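Local coordinates for hypothetical protein (Caulobacter vibrioides, PDB 2QAS), which probably acts as an SspB adaptor that hands ssrA-tagged substrates to the ClpX unfoldase, and associates with a second copy of itself, at residues 31-36 with 83-88; 48-53 with 110-115; 59-64 with 101-106; 77-82 with 93-98. One frame throughout, in Å; residues are numbered along the deposited sequence.

Interaction 1 of 4, residues 31-36 with 83-88; sequences ALKKAA and LAPGET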
# COMPACT_ATOMS: atom_id res chain seq x y z
N ALA A 31 6.91 7.90 4.18
CA ALA A 31 7.15 9.34 4.23
C ALA A 31 7.86 9.70 5.54
O ALA A 31 8.75 10.56 5.56
CB ALA A 31 5.83 10.09 4.11
N LEU A 32 7.46 9.06 6.63
CA LEU A 32 8.09 9.31 7.92
C LEU A 32 9.53 8.81 7.98
O LEU A 32 10.31 9.26 8.81
CB LEU A 32 7.27 8.69 9.06
CG LEU A 32 5.93 9.38 9.34
CD1 LEU A 32 5.15 8.66 10.40
CD2 LEU A 32 6.19 10.81 9.77
N LYS A 33 9.90 7.88 7.10
CA LYS A 33 11.27 7.37 7.09
C LYS A 33 12.17 8.36 6.37
O LYS A 33 13.35 8.47 6.68
CB LYS A 33 11.37 5.98 6.44
CG LYS A 33 10.86 4.88 7.35
CD LYS A 33 11.14 3.48 6.82
CE LYS A 33 10.74 2.42 7.85
NZ LYS A 33 11.04 1.02 7.41
N LYS A 34 11.61 9.07 5.40
CA LYS A 34 12.40 10.07 4.69
C LYS A 34 12.56 11.28 5.62
O LYS A 34 13.57 11.97 5.58
CB LYS A 34 11.69 10.49 3.40
CG LYS A 34 11.54 9.37 2.38
CD LYS A 34 11.00 9.90 1.06
CE LYS A 34 10.87 8.78 0.03
NZ LYS A 34 10.49 9.31 -1.32
N ALA A 35 11.55 11.52 6.45
CA ALA A 35 11.58 12.64 7.39
C ALA A 35 12.51 12.35 8.55
O ALA A 35 13.04 13.26 9.18
CB ALA A 35 10.17 12.92 7.91
N ALA A 36 12.71 11.07 8.84
CA ALA A 36 13.58 10.67 9.93
C ALA A 36 15.03 10.62 9.47
O ALA A 36 15.94 10.49 10.27
CB ALA A 36 13.16 9.32 10.47
N LEU A 83 12.56 11.79 15.53
CA LEU A 83 11.49 11.04 14.88
C LEU A 83 12.02 9.62 14.70
O LEU A 83 13.05 9.41 14.06
CB LEU A 83 11.19 11.67 13.52
CG LEU A 83 10.20 10.91 12.63
CD1 LEU A 83 8.89 10.71 13.36
CD2 LEU A 83 10.00 11.68 11.36
N ALA A 84 11.32 8.64 15.28
CA ALA A 84 11.72 7.24 15.18
C ALA A 84 10.58 6.41 14.62
O ALA A 84 9.72 5.95 15.37
CB ALA A 84 12.11 6.72 16.55
N PRO A 85 10.55 6.23 13.30
CA PRO A 85 9.49 5.45 12.66
C PRO A 85 9.75 3.95 12.61
O PRO A 85 10.49 3.46 11.76
CB PRO A 85 9.39 6.07 11.26
CG PRO A 85 10.80 6.45 10.98
CD PRO A 85 11.30 7.01 12.29
N GLY A 86 9.15 3.23 13.56
CA GLY A 86 9.31 1.79 13.62
C GLY A 86 8.53 1.16 12.48
O GLY A 86 8.02 1.87 11.61
N GLU A 87 8.40 -0.17 12.48
CA GLU A 87 7.67 -0.81 11.39
C GLU A 87 6.16 -0.82 11.62
O GLU A 87 5.39 -0.86 10.66
CB GLU A 87 8.20 -2.25 11.16
CG GLU A 87 9.68 -2.32 10.69
CD GLU A 87 9.93 -1.93 9.22
OE1 GLU A 87 11.11 -1.82 8.82
OE2 GLU A 87 8.97 -1.75 8.45
N THR A 88 5.73 -0.74 12.88
CA THR A 88 4.30 -0.74 13.18
C THR A 88 3.77 0.56 13.80
O THR A 88 2.57 0.79 13.86
CB THR A 88 3.93 -1.91 14.11
OG1 THR A 88 4.72 -1.84 15.30
CG2 THR A 88 4.20 -3.23 13.41
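Leu32, Lys33, Ala35 and Ala36 meet Leu83, Pro85 and Glu87 where the C-terminal part of helix 16-35 packs on the edge strand 81-85 of the three-stranded antiparallel sheet. This is helix-on-strand packing: the two short axes pass 8.0 Å apart, their directions differing by 143°, nearer antiparallel than crossed. Leu83 and Pro85, two residues apart on the strand, both direct their side chains at the helix. In Leu83, CG stands anti to the backbone N (chi1 173°), and the branch beyond it puts CD2 3.7 Å from Ala35 CB and also beside the carbonyl oxygen of Leu32. The methyl of Ala36 is shared by the two strand residues, with CB 3.5 Å from Pro85 CD and 4.0 Å from Leu83 CG. The rest of the proline ring faces the preceding turn: Pro85 CB lies 4.0 Å from Leu32 CB, while Pro85 CG lies 4.0 Å from Lys33 CG, the lysine chain crossing the ring obliquely. Phe90 of the middle strand touches Leu32 and Leu83, and Tyr107 touches Leu32 and Pro85, so the apolar patch continues into the fold. On the exposed side, Lys33 runs extended past the proline and meets the Glu87 side chain at about a right angle. Glu87 is bent at chi2 (-75°), and its carboxylate is gripped twice: OE2 forms a salt bridge with Lys29, one turn earlier on the helix, and OE1 receives a weak, charged hydrogen bond from Lys33 NZ at 3.2 Å.

Interaction 2 of 4, residues 48-53 with 110-115; sequences YITFKT and LTRFYD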
# COMPACT_ATOMS: atom_id res chain seq x y z
N TYR A 48 1.27 16.75 7.94
CA TYR A 48 0.19 16.91 8.90
C TYR A 48 -0.35 15.50 9.11
O TYR A 48 -0.86 14.88 8.18
CB TYR A 48 -0.92 17.81 8.35
CG TYR A 48 -0.62 19.28 8.46
CD1 TYR A 48 0.26 19.91 7.58
CD2 TYR A 48 -1.18 20.05 9.48
CE1 TYR A 48 0.58 21.26 7.71
CE2 TYR A 48 -0.87 21.40 9.63
CZ TYR A 48 0.01 22.00 8.74
OH TYR A 48 0.31 23.34 8.90
N ILE A 49 -0.21 14.99 10.33
CA ILE A 49 -0.68 13.66 10.66
C ILE A 49 -1.84 13.76 11.62
O ILE A 49 -1.74 14.42 12.66
CB ILE A 49 0.42 12.83 11.37
CG1 ILE A 49 1.72 12.86 10.58
CG2 ILE A 49 -0.06 11.41 11.58
CD1 ILE A 49 1.59 12.29 9.22
N THR A 50 -2.96 13.11 11.31
CA THR A 50 -4.09 13.15 12.22
C THR A 50 -4.35 11.73 12.69
O THR A 50 -4.34 10.80 11.90
CB THR A 50 -5.35 13.69 11.52
OG1 THR A 50 -5.06 14.95 10.90
CG2 THR A 50 -6.46 13.89 12.54
N PHE A 51 -4.55 11.56 13.99
CA PHE A 51 -4.79 10.23 14.55
C PHE A 51 -5.80 10.18 15.69
O PHE A 51 -6.11 11.20 16.33
CB PHE A 51 -3.49 9.62 15.06
CG PHE A 51 -2.88 10.38 16.21
CD1 PHE A 51 -2.19 11.57 15.99
CD2 PHE A 51 -3.02 9.92 17.51
CE1 PHE A 51 -1.63 12.27 17.05
CE2 PHE A 51 -2.47 10.61 18.59
CZ PHE A 51 -1.77 11.80 18.36
N LYS A 52 -6.29 8.98 15.95
CA LYS A 52 -7.26 8.74 17.01
C LYS A 52 -6.49 8.58 18.31
O LYS A 52 -5.73 7.64 18.47
CB LYS A 52 -8.06 7.46 16.70
CG LYS A 52 -9.44 7.41 17.35
CD LYS A 52 -10.41 8.37 16.65
CE LYS A 52 -11.72 8.50 17.43
NZ LYS A 52 -12.31 7.17 17.76
N THR A 53 -6.71 9.52 19.23
CA THR A 53 -6.05 9.54 20.53
C THR A 53 -6.31 8.31 21.40
O THR A 53 -5.44 7.87 22.15
CB THR A 53 -6.48 10.77 21.33
OG1 THR A 53 -6.14 11.95 20.60
CG2 THR A 53 -5.80 10.81 22.68
N LEU A 110 -3.84 6.17 12.50
CA LEU A 110 -3.96 7.25 11.52
C LEU A 110 -5.31 7.37 10.86
O LEU A 110 -5.96 6.36 10.56
CB LEU A 110 -2.90 7.09 10.44
CG LEU A 110 -1.58 7.82 10.68
CD1 LEU A 110 -1.05 7.53 12.07
CD2 LEU A 110 -0.60 7.37 9.61
N THR A 111 -5.74 8.60 10.61
CA THR A 111 -7.00 8.84 9.95
C THR A 111 -6.83 9.85 8.82
O THR A 111 -7.68 9.97 7.94
CB THR A 111 -8.09 9.35 10.93
OG1 THR A 111 -7.79 10.69 11.32
CG2 THR A 111 -8.15 8.48 12.16
N ARG A 112 -5.72 10.58 8.82
CA ARG A 112 -5.51 11.55 7.76
C ARG A 112 -4.04 11.89 7.57
O ARG A 112 -3.27 11.90 8.53
CB ARG A 112 -6.31 12.82 8.04
CG ARG A 112 -6.50 13.68 6.80
CD ARG A 112 -6.49 15.16 7.14
NE ARG A 112 -6.61 15.98 5.93
CZ ARG A 112 -6.29 17.27 5.87
NH1 ARG A 112 -5.81 17.90 6.94
NH2 ARG A 112 -6.44 17.94 4.73
N PHE A 113 -3.66 12.16 6.33
CA PHE A 113 -2.29 12.50 5.97
C PHE A 113 -2.34 13.63 4.96
O PHE A 113 -3.11 13.56 4.01
CB PHE A 113 -1.57 11.32 5.34
CG PHE A 113 -0.13 11.58 5.04
CD1 PHE A 113 0.81 11.60 6.07
CD2 PHE A 113 0.29 11.84 3.74
CE1 PHE A 113 2.16 11.88 5.80
CE2 PHE A 113 1.63 12.13 3.45
CZ PHE A 113 2.57 12.15 4.49
N TYR A 114 -1.53 14.67 5.16
CA TYR A 114 -1.54 15.80 4.25
C TYR A 114 -0.21 16.55 4.18
O TYR A 114 0.38 16.87 5.20
CB TYR A 114 -2.66 16.79 4.67
CG TYR A 114 -2.87 17.93 3.70
CD1 TYR A 114 -3.21 17.69 2.37
CD2 TYR A 114 -2.71 19.26 4.10
CE1 TYR A 114 -3.38 18.73 1.45
CE2 TYR A 114 -2.86 20.33 3.18
CZ TYR A 114 -3.20 20.05 1.86
OH TYR A 114 -3.36 21.06 0.94
N ASP A 115 0.27 16.80 2.96
CA ASP A 115 1.50 17.55 2.75
C ASP A 115 1.11 18.76 1.91
O ASP A 115 1.03 18.68 0.69
CB ASP A 115 2.53 16.73 1.97
CG ASP A 115 3.83 17.49 1.74
OD1 ASP A 115 3.84 18.74 1.83
OD2 ASP A 115 4.87 16.85 1.45
O HOH W 1 -3.79 15.82 8.54
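Tyr48 and Tyr114 form a hydrogen-bonded antiparallel pair, Tyr48 N to Tyr114 O at 2.9 Å and Tyr114 N to Tyr48 O at 3.1 Å, with CB beside CB; the edge of the Tyr48 ring also meets Tyr114 O. Two residues on, Thr50 N bonds to Arg112 O in a nearly straight line (169°). Thr50 O takes Thr111 N at 2.9 Å and, weakly, Arg112 N. On the face carrying Tyr48, Thr50, Arg112 and Tyr114, a water bonds Thr50 OG1 at 2.8 Å, with weaker links to Tyr48 O and Arg112 NH1, and Tyr114 CB covers the centre of the Arg112 guanidinium. Ile49 lies on the other face, its CD1 at the edge of the Phe113 ring and its CG2 4.0 Å from Leu110 CG. Phe113 CG stands anti to the backbone N (chi1 -176°); on the same face as Ile49, Val28 and Ala31 of helix 16-35 pack against the ring. Farther out, Thr73 OG1 holds Thr50 OG1, and Glu71 OE1 holds Thr111 OG1, both from strand 71-76. Two central strands of the four-stranded antiparallel sheet are thus joined, and Thr111 and Arg112 together facing Thr50 make a classic beta bulge.

Interaction 3 of 4, residues 59-64 with 101-106; sequences SGPQDL and KRLSVP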
# COMPACT_ATOMS: atom_id res chain seq x y z
N SER A 59 0.56 6.28 23.07
CA SER A 59 0.96 6.71 24.39
C SER A 59 1.41 8.16 24.33
O SER A 59 1.91 8.63 23.31
CB SER A 59 2.08 5.82 24.91
OG SER A 59 3.10 5.70 23.93
N GLY A 60 1.24 8.87 25.43
CA GLY A 60 1.64 10.26 25.49
C GLY A 60 1.36 10.79 26.88
O GLY A 60 0.76 10.09 27.69
N PRO A 61 1.77 12.03 27.19
CA PRO A 61 1.49 12.52 28.54
C PRO A 61 -0.01 12.45 28.78
O PRO A 61 -0.81 12.81 27.91
CB PRO A 61 2.01 13.96 28.50
CG PRO A 61 3.11 13.89 27.48
CD PRO A 61 2.48 13.05 26.40
N GLN A 62 -0.40 11.97 29.96
CA GLN A 62 -1.80 11.83 30.32
C GLN A 62 -2.55 13.15 30.16
O GLN A 62 -3.68 13.18 29.67
CB GLN A 62 -1.92 11.33 31.77
CG GLN A 62 -3.11 10.41 32.02
CD GLN A 62 -3.21 9.94 33.47
OE1 GLN A 62 -3.51 10.73 34.37
NE2 GLN A 62 -2.95 8.65 33.70
N ASP A 63 -1.91 14.24 30.57
CA ASP A 63 -2.51 15.57 30.48
C ASP A 63 -2.85 15.92 29.04
O ASP A 63 -3.97 16.31 28.73
CB ASP A 63 -1.54 16.62 31.03
CG ASP A 63 -0.18 16.59 30.34
OD1 ASP A 63 0.58 15.62 30.57
OD2 ASP A 63 0.13 17.53 29.57
N LEU A 64 -1.87 15.76 28.15
CA LEU A 64 -2.04 16.05 26.74
C LEU A 64 -3.15 15.23 26.09
O LEU A 64 -4.04 15.79 25.45
CB LEU A 64 -0.72 15.80 26.01
CG LEU A 64 -0.72 15.97 24.49
CD1 LEU A 64 -1.18 17.36 24.12
CD2 LEU A 64 0.68 15.69 23.96
N LYS A 101 7.41 17.12 24.63
CA LYS A 101 6.74 15.89 25.02
C LYS A 101 6.86 14.79 23.96
O LYS A 101 6.95 15.07 22.77
CB LYS A 101 5.25 16.16 25.29
CG LYS A 101 5.00 17.17 26.40
CD LYS A 101 3.53 17.54 26.50
CE LYS A 101 3.30 18.60 27.57
NZ LYS A 101 3.79 18.17 28.93
N ARG A 102 6.85 13.54 24.41
CA ARG A 102 6.97 12.38 23.53
C ARG A 102 5.63 11.74 23.18
O ARG A 102 4.71 11.70 23.99
CB ARG A 102 7.86 11.32 24.18
CG ARG A 102 9.29 11.33 23.67
CD ARG A 102 9.55 10.18 22.71
NE ARG A 102 10.35 10.64 21.58
CZ ARG A 102 10.85 9.86 20.64
NH1 ARG A 102 10.66 8.55 20.68
NH2 ARG A 102 11.52 10.41 19.64
N LEU A 103 5.55 11.21 21.97
CA LEU A 103 4.34 10.56 21.49
C LEU A 103 4.67 9.33 20.68
O LEU A 103 5.66 9.29 19.95
CB LEU A 103 3.55 11.49 20.58
CG LEU A 103 2.76 12.65 21.17
CD1 LEU A 103 2.14 13.42 20.01
CD2 LEU A 103 1.69 12.12 22.11
N SER A 104 3.81 8.33 20.80
CA SER A 104 3.93 7.10 20.05
C SER A 104 2.60 6.89 19.37
O SER A 104 1.56 6.88 20.03
CB SER A 104 4.25 5.92 20.96
OG SER A 104 5.65 5.82 21.12
N VAL A 105 2.63 6.74 18.05
CA VAL A 105 1.40 6.56 17.30
C VAL A 105 1.49 5.39 16.34
O VAL A 105 2.43 5.29 15.55
CB VAL A 105 1.06 7.84 16.51
CG1 VAL A 105 -0.24 7.65 15.73
CG2 VAL A 105 0.96 9.02 17.46
N PRO A 106 0.52 4.46 16.41
CA PRO A 106 0.57 3.32 15.49
C PRO A 106 0.05 3.80 14.15
O PRO A 106 -0.75 4.74 14.08
CB PRO A 106 -0.39 2.30 16.14
CG PRO A 106 -0.42 2.71 17.58
CD PRO A 106 -0.45 4.21 17.49
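A single antiparallel bridge between Ser59 and Ser104 ties the loop leading into helix 62-67 to the edge strand 99-106. Ser59 N donates to Ser104 O at 3.3 Å, and Ser104 N returns a bond to Ser59 O at 3.2 Å. Ser59 O also meets the CA-H of Leu103. Next along the loop, Gly60 CA packs 3.9 Å from Leu103 CD2, and the same CD2 also lies near Ser59 O. The strand is the outer one of the three-stranded antiparallel sheet; its other side pairs with strand 89-96, for example Leu103 with Val92, while the loop adds this one bridge. Pro61 then occupies the N-cap position of helix 62-67. Its CG lies against the Lys101 chain, with Pro61 CG 3.8 Å from Lys101 CD and as close to Lys101 CB, while Pro61 CD sits by Arg102 O. Beyond the proline, Lys101 bends at chi4 (-57°), and its NZ and Asp63 OD2 reach toward each other tip to tip in a long salt bridge of 3.8 Å. In the first turn of the helix, Leu64, with CG anti to the backbone N (chi1 176°), meets Leu103 at about a right angle, Leu64 CD2 to Leu103 CD2 at 4.1 Å, and leans on Phe96 too. Arg102 NE bonds to Thr93 OG1 of the neighbouring strand.

Interaction 4 of 4, residues 77-82 with 93-98; sequences QHQYWD and TLKFGG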
# COMPACT_ATOMS: atom_id res chain seq x y z
N GLN A 77 7.27 19.86 10.78
CA GLN A 77 7.86 20.85 9.90
C GLN A 77 9.04 21.56 10.56
O GLN A 77 10.20 21.21 10.32
CB GLN A 77 6.78 21.86 9.49
CG GLN A 77 7.20 23.03 8.61
CD GLN A 77 6.00 23.86 8.11
OE1 GLN A 77 5.12 24.24 8.89
NE2 GLN A 77 5.97 24.15 6.81
N HIS A 78 8.73 22.53 11.43
CA HIS A 78 9.75 23.30 12.11
C HIS A 78 10.10 22.82 13.50
O HIS A 78 11.18 23.13 14.00
CB HIS A 78 9.32 24.77 12.24
CG HIS A 78 8.98 25.41 10.93
ND1 HIS A 78 7.74 25.94 10.66
CD2 HIS A 78 9.72 25.58 9.81
CE1 HIS A 78 7.72 26.40 9.42
NE2 HIS A 78 8.91 26.20 8.88
N GLN A 79 9.20 22.08 14.15
CA GLN A 79 9.47 21.66 15.52
C GLN A 79 9.18 20.22 15.90
O GLN A 79 8.11 19.90 16.42
CB GLN A 79 8.74 22.61 16.48
CG GLN A 79 9.25 24.06 16.39
CD GLN A 79 8.59 24.98 17.41
OE1 GLN A 79 8.57 24.68 18.60
NE2 GLN A 79 8.06 26.10 16.94
N TYR A 80 10.14 19.36 15.61
CA TYR A 80 10.05 17.95 15.96
C TYR A 80 11.45 17.38 16.07
O TYR A 80 12.36 17.74 15.31
CB TYR A 80 9.24 17.16 14.94
CG TYR A 80 9.89 16.97 13.59
CD1 TYR A 80 9.75 17.91 12.59
CD2 TYR A 80 10.58 15.79 13.30
CE1 TYR A 80 10.26 17.69 11.31
CE2 TYR A 80 11.09 15.56 12.03
CZ TYR A 80 10.93 16.51 11.04
OH TYR A 80 11.43 16.27 9.77
N TRP A 81 11.63 16.49 17.03
CA TRP A 81 12.93 15.93 17.29
C TRP A 81 12.83 14.44 17.45
O TRP A 81 11.76 13.91 17.78
CB TRP A 81 13.48 16.53 18.59
CG TRP A 81 13.70 18.00 18.51
CD1 TRP A 81 14.85 18.63 18.13
CD2 TRP A 81 12.71 19.03 18.69
NE1 TRP A 81 14.64 19.99 18.07
CE2 TRP A 81 13.34 20.27 18.40
CE3 TRP A 81 11.36 19.04 19.08
CZ2 TRP A 81 12.67 21.49 18.48
CZ3 TRP A 81 10.69 20.26 19.16
CH2 TRP A 81 11.35 21.47 18.86
N ASP A 82 13.95 13.78 17.20
CA ASP A 82 14.07 12.34 17.35
C ASP A 82 12.90 11.53 16.79
O ASP A 82 12.32 10.69 17.48
CB ASP A 82 14.27 12.04 18.83
CG ASP A 82 15.43 12.85 19.43
OD1 ASP A 82 16.58 12.70 18.95
OD2 ASP A 82 15.19 13.64 20.37
N THR A 93 9.18 13.66 19.33
CA THR A 93 9.14 14.63 20.40
C THR A 93 8.67 15.93 19.78
O THR A 93 9.22 16.39 18.77
CB THR A 93 10.52 14.87 21.00
OG1 THR A 93 10.98 13.67 21.62
CG2 THR A 93 10.45 15.99 22.05
N LEU A 94 7.63 16.53 20.36
CA LEU A 94 7.08 17.78 19.88
C LEU A 94 6.95 18.73 21.09
O LEU A 94 7.13 18.32 22.24
CB LEU A 94 5.71 17.54 19.26
CG LEU A 94 5.57 16.54 18.11
CD1 LEU A 94 4.10 16.39 17.76
CD2 LEU A 94 6.38 17.01 16.90
N LYS A 95 6.60 19.99 20.84
CA LYS A 95 6.45 20.97 21.91
C LYS A 95 5.02 21.46 22.04
O LYS A 95 4.38 21.77 21.04
CB LYS A 95 7.35 22.17 21.68
CG LYS A 95 8.74 21.97 22.15
CD LYS A 95 9.57 23.21 21.92
CE LYS A 95 10.98 22.98 22.43
NZ LYS A 95 11.89 23.95 21.80
N PHE A 96 4.54 21.55 23.26
CA PHE A 96 3.20 22.03 23.53
C PHE A 96 3.35 23.13 24.57
O PHE A 96 3.76 22.87 25.71
CB PHE A 96 2.32 20.90 24.05
CG PHE A 96 2.25 19.73 23.12
CD1 PHE A 96 3.26 18.78 23.10
CD2 PHE A 96 1.18 19.59 22.23
CE1 PHE A 96 3.22 17.71 22.20
CE2 PHE A 96 1.13 18.52 21.32
CZ PHE A 96 2.15 17.58 21.31
N GLY A 97 3.06 24.37 24.17
CA GLY A 97 3.22 25.49 25.07
C GLY A 97 4.68 25.55 25.49
O GLY A 97 4.99 25.74 26.68
N GLY A 98 5.58 25.37 24.53
CA GLY A 98 7.01 25.41 24.79
C GLY A 98 7.58 24.23 25.57
O GLY A 98 8.80 24.18 25.79
O HOH W 2 6.24 20.77 18.22
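Thr93 pairs with Trp81 in the beta hairpin of strands 81-85 and 89-96. Thr93 N bonds to Trp81 O and Trp81 N to Thr93 O, each at 3.0 Å, a hydrogen-bonded antiparallel pair. Thr93 O also lies at the edge of the Trp81 ring, near CE3, and takes a CA-H contact from Tyr80. Leu94 turns to the other face, where its CD2 packs 3.5 Å from Tyr80 CB and close to Gln79 O. At Lys95 direct pairing gives way to a water, which accepts from Lys95 N at 2.8 Å and donates to Gln79 O at 2.7 Å. The extended lysine chain touches the indole at CZ3 and CH2: Lys95 CG is 4.0 Å from Trp81 CZ3, and Lys95 CE 3.9 Å from Trp81 CH2. The Gln79 side chain meets it at about a right angle, with OE1 3.8 Å from Lys95 CD, while Gln79 NE2 bonds to the backbone of a bound peptide. Lys95 supplies backbone bonds to that peptide, and Gly97 N and Gly98 N, in the turn beyond, each bond to an acidic side chain of it, consistent with a tag-binding groove in this adaptor family. Around this surface, Leu94 packs on Ile74 and Leu76 of strand 71-76, Phe96 on Met72 and Lys101, and the Tyr80 hydroxyl makes a weak hydrogen bond to Ala35 O of helix 16-35.

The four contacts lie 12 to 16 Å apart, centre to centre, in one compact unit of two antiparallel sheets and a long helix. Along the chain interaction 4 is nested within interaction 3 and that within interaction 2, whereas interaction 1 crosses the other three; helix 16-35 packs on strand 81-85 there and, through Ala31 on Phe113, on the four-stranded sheet of interaction 2. Interactions 1, 3 and 4 reach the three-stranded sheet, at its two edges and its first hairpin. Val105 packs on Phe51 and Leu110 between the sheets, joining interactions 2 and 3. The peptide lies at interaction 4, while the second subunit meets the segments of interactions 1 and 2.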